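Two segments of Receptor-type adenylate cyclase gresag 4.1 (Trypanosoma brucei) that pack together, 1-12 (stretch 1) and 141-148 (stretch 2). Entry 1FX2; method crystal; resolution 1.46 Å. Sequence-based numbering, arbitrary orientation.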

# COMPACT_ATOMS: atom_id res chain seq x y z
N ASN A 1 -2.17 7.79 -33.92
CA ASN A 1 -3.19 6.80 -33.44
C ASN A 1 -3.91 7.25 -32.17
O ASN A 1 -3.70 6.68 -31.05
CB ASN A 1 -2.57 5.39 -33.25
CG ASN A 1 -3.57 4.24 -33.53
OD1 ASN A 1 -3.18 3.07 -33.69
ND2 ASN A 1 -4.87 4.57 -33.58
N ASN A 2 -4.78 8.26 -32.34
CA ASN A 2 -5.58 8.76 -31.21
C ASN A 2 -6.59 7.68 -30.81
O ASN A 2 -7.21 7.79 -29.74
CB ASN A 2 -6.35 10.03 -31.53
CG ASN A 2 -5.52 11.29 -31.35
OD1 ASN A 2 -4.45 11.29 -30.72
ND2 ASN A 2 -6.01 12.39 -31.93
N ASN A 3 -6.72 6.63 -31.60
CA ASN A 3 -7.62 5.55 -31.28
C ASN A 3 -7.31 4.90 -29.90
O ASN A 3 -8.21 4.51 -29.20
CB ASN A 3 -7.57 4.52 -32.42
CG ASN A 3 -7.81 3.10 -31.97
OD1 ASN A 3 -8.89 2.78 -31.43
ND2 ASN A 3 -6.81 2.22 -32.18
N ARG A 4 -6.04 4.89 -29.52
CA ARG A 4 -5.64 4.27 -28.25
C ARG A 4 -5.72 5.22 -27.08
O ARG A 4 -5.62 4.78 -25.90
CB ARG A 4 -4.24 3.70 -28.37
CG ARG A 4 -4.24 2.46 -29.27
CD ARG A 4 -2.87 2.19 -29.84
NE ARG A 4 -2.96 1.17 -30.89
CZ ARG A 4 -1.91 0.58 -31.46
NH1 ARG A 4 -0.69 0.91 -31.08
NH2 ARG A 4 -2.08 -0.32 -32.42
N ALA A 5 -5.97 6.50 -27.32
CA ALA A 5 -6.10 7.47 -26.24
C ALA A 5 -7.35 7.28 -25.42
O ALA A 5 -8.44 7.12 -25.98
CB ALA A 5 -6.12 8.91 -26.78
N PRO A 6 -7.21 7.18 -24.09
CA PRO A 6 -8.40 7.06 -23.20
C PRO A 6 -9.20 8.37 -23.45
O PRO A 6 -8.64 9.51 -23.41
CB PRO A 6 -7.80 7.09 -21.80
CG PRO A 6 -6.48 6.34 -22.04
CD PRO A 6 -5.93 6.95 -23.33
N LYS A 7 -10.51 8.23 -23.81
CA LYS A 7 -11.32 9.43 -24.08
C LYS A 7 -12.60 9.55 -23.30
O LYS A 7 -13.24 10.59 -23.34
CB LYS A 7 -11.73 9.43 -25.57
CG LYS A 7 -10.61 9.33 -26.51
CD LYS A 7 -11.22 9.02 -27.92
CE LYS A 7 -10.07 8.74 -28.79
NZ LYS A 7 -9.61 7.35 -28.43
N GLU A 8 -13.01 8.47 -22.64
CA GLU A 8 -14.31 8.50 -21.92
C GLU A 8 -14.07 9.02 -20.52
O GLU A 8 -13.38 8.36 -19.73
CB GLU A 8 -14.88 7.10 -21.94
CG GLU A 8 -16.12 6.93 -21.00
CD GLU A 8 -17.18 8.03 -21.17
OE1 GLU A 8 -17.51 8.39 -22.31
OE2 GLU A 8 -17.62 8.53 -20.12
N PRO A 9 -14.64 10.18 -20.12
CA PRO A 9 -14.40 10.74 -18.79
C PRO A 9 -14.76 9.88 -17.60
O PRO A 9 -14.19 10.05 -16.52
CB PRO A 9 -15.16 12.10 -18.80
CG PRO A 9 -16.08 11.96 -19.89
CD PRO A 9 -15.52 11.05 -20.97
N THR A 10 -15.76 8.99 -17.81
CA THR A 10 -16.18 8.18 -16.67
C THR A 10 -15.42 6.90 -16.50
O THR A 10 -15.72 6.12 -15.60
CB THR A 10 -17.70 7.87 -16.76
OG1 THR A 10 -17.94 7.08 -17.91
CG2 THR A 10 -18.50 9.18 -16.86
N ASP A 11 -14.43 6.67 -17.41
CA ASP A 11 -13.59 5.48 -17.30
C ASP A 11 -12.23 5.93 -16.73
O ASP A 11 -11.62 6.88 -17.20
CB ASP A 11 -13.35 4.78 -18.60
CG ASP A 11 -14.59 4.18 -19.20
OD1 ASP A 11 -15.46 3.77 -18.38
OD2 ASP A 11 -14.58 3.97 -20.43
N PRO A 12 -11.78 5.29 -15.64
CA PRO A 12 -10.47 5.68 -15.06
C PRO A 12 -9.36 5.47 -16.13
O PRO A 12 -9.45 4.55 -16.98
CB PRO A 12 -10.26 4.69 -13.94
CG PRO A 12 -11.79 4.38 -13.46
CD PRO A 12 -12.45 4.23 -14.86
N GLY A 141 -6.88 6.59 -12.25
CA GLY A 141 -7.97 7.42 -11.65
C GLY A 141 -8.71 8.18 -12.73
O GLY A 141 -8.32 8.23 -13.86
N LEU A 142 -9.81 8.83 -12.29
CA LEU A 142 -10.58 9.65 -13.20
C LEU A 142 -9.79 10.90 -13.56
O LEU A 142 -9.12 11.46 -12.71
CB LEU A 142 -11.93 10.02 -12.55
CG LEU A 142 -12.84 8.82 -12.37
CD1 LEU A 142 -13.99 9.20 -11.48
CD2 LEU A 142 -13.35 8.21 -13.63
N CYS A 143 -9.81 11.28 -14.84
CA CYS A 143 -9.05 12.42 -15.30
C CYS A 143 -9.95 13.42 -16.00
O CYS A 143 -11.05 13.09 -16.44
CB CYS A 143 -8.07 12.02 -16.39
SG CYS A 143 -6.69 11.03 -15.80
N ASP A 144 -9.45 14.64 -16.05
CA ASP A 144 -10.06 15.73 -16.85
C ASP A 144 -9.32 15.56 -18.19
O ASP A 144 -8.08 15.68 -18.29
CB ASP A 144 -9.76 17.06 -16.15
CG ASP A 144 -9.94 18.28 -17.06
OD1 ASP A 144 -10.34 18.12 -18.22
OD2 ASP A 144 -9.67 19.38 -16.56
N ILE A 145 -10.06 15.09 -19.19
CA ILE A 145 -9.55 14.77 -20.48
C ILE A 145 -9.86 15.89 -21.47
O ILE A 145 -11.02 16.33 -21.54
CB ILE A 145 -10.22 13.50 -20.97
CG1 ILE A 145 -10.07 12.36 -19.92
CG2 ILE A 145 -9.65 13.14 -22.31
CD1 ILE A 145 -10.60 10.89 -20.42
N ARG A 146 -8.87 16.28 -22.28
CA ARG A 146 -9.00 17.34 -23.29
C ARG A 146 -8.35 17.00 -24.59
O ARG A 146 -7.32 16.32 -24.64
CB ARG A 146 -8.34 18.61 -22.78
CG ARG A 146 -8.91 19.03 -21.50
CD ARG A 146 -8.35 20.35 -21.02
NE ARG A 146 -9.07 20.78 -19.82
CZ ARG A 146 -8.55 21.53 -18.85
NH1 ARG A 146 -7.28 21.95 -18.89
NH2 ARG A 146 -9.31 21.86 -17.83
N HIS A 147 -8.87 17.56 -25.68
CA HIS A 147 -8.27 17.27 -26.94
C HIS A 147 -7.63 18.53 -27.42
O HIS A 147 -8.15 19.61 -27.18
CB HIS A 147 -9.35 16.87 -27.93
CG HIS A 147 -8.87 16.80 -29.34
ND1 HIS A 147 -9.04 17.84 -30.23
CD2 HIS A 147 -8.25 15.81 -30.01
CE1 HIS A 147 -8.56 17.47 -31.41
NE2 HIS A 147 -8.08 16.24 -31.30
N ASP A 148 -6.45 18.30 -27.99
CA ASP A 148 -5.45 19.17 -28.66
C ASP A 148 -4.45 20.19 -28.12
O ASP A 148 -3.28 19.85 -27.95
CB ASP A 148 -5.92 19.62 -30.05
CG ASP A 148 -6.96 20.74 -30.03
OD1 ASP A 148 -6.57 21.92 -29.80
OD2 ASP A 148 -8.16 20.46 -30.30
O HOH W 1 -11.36 9.56 -16.61
O HOH W 2 -13.59 12.50 -15.17

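The contact between these two segments is a small apolar one in which two aliphatic side chains of one segment rest against the backbone of the other, with no direct hydrogen bond between them and two water molecules supplying the polar link. It illustrates a general principle: a proline-rich loop can pack against an extended chain without joining it in a sheet, provided that side chains cover its backbone and water serves the polar groups left between.

About 391 Å² is buried, counting both sides, and Ile-145 gives up the largest share. It lies in the strand 144-147, its CA-to-CB bond points toward the loop, and its m, t rotamer extends CD1 to the backbone of Pro-6 through Pro-9. That methyl carbon lies 3.8 Å from Pro-6 O, 3.8 Å from the carbonyl carbon C of Lys-7 and 3.8 Å from Glu-8 O. An unbranched end on a beta-branched residue suits the place, since the single methyl can enter the curve of the loop and touch several residues at once.

Leu-142 does the same further along. Its CA-to-CB bond points sideways, but the m, t rotamer brings the end of the side chain nearer, and CD2 sits 3.5 Å from Pro-9 O and 3.7 Å from Thr-10 O. The same methyl meets the ring of Pro-12, with CD2 of Leu-142 4.1 Å from CG of Pro-12. Here the backbones also come close: Pro-12 CA approaches Gly-141 O at 3.5 Å in a CA-H...O contact. Proline has no amide hydrogen to offer, and its flat-sided ring gives the leucine an apolar surface.

The loop surface is shaped by its own bonds. A type I turn runs from Glu-8 to Asp-11, closed by Asp-11 N to Glu-8 O at 3.1 Å, with Pro-9 at its second position, where a phi of -58° is natural to the ring. Glu-8 OE2 accepts from both Thr-10 N, at 3.0 Å, and Thr-10 OG1, at 2.7 Å. The CA-to-CB bonds of both residues point away from the strand, leaving the turn's backbone to meet Leu-142 and Ile-145.

Water completes the join. Water 1 donates to Pro-9 O (2.9 Å) and Asp-11 O (2.8 Å) and accepts from Cys-143 N (2.9 Å); water 2 donates to Pro-9 O and Cys-143 O, each at 2.9 Å. The two carbonyl oxygens, Pro-9 O and Cys-143 O, are both acceptors and stand 4.4 Å apart, so a donating water can bridge what they could not bond directly.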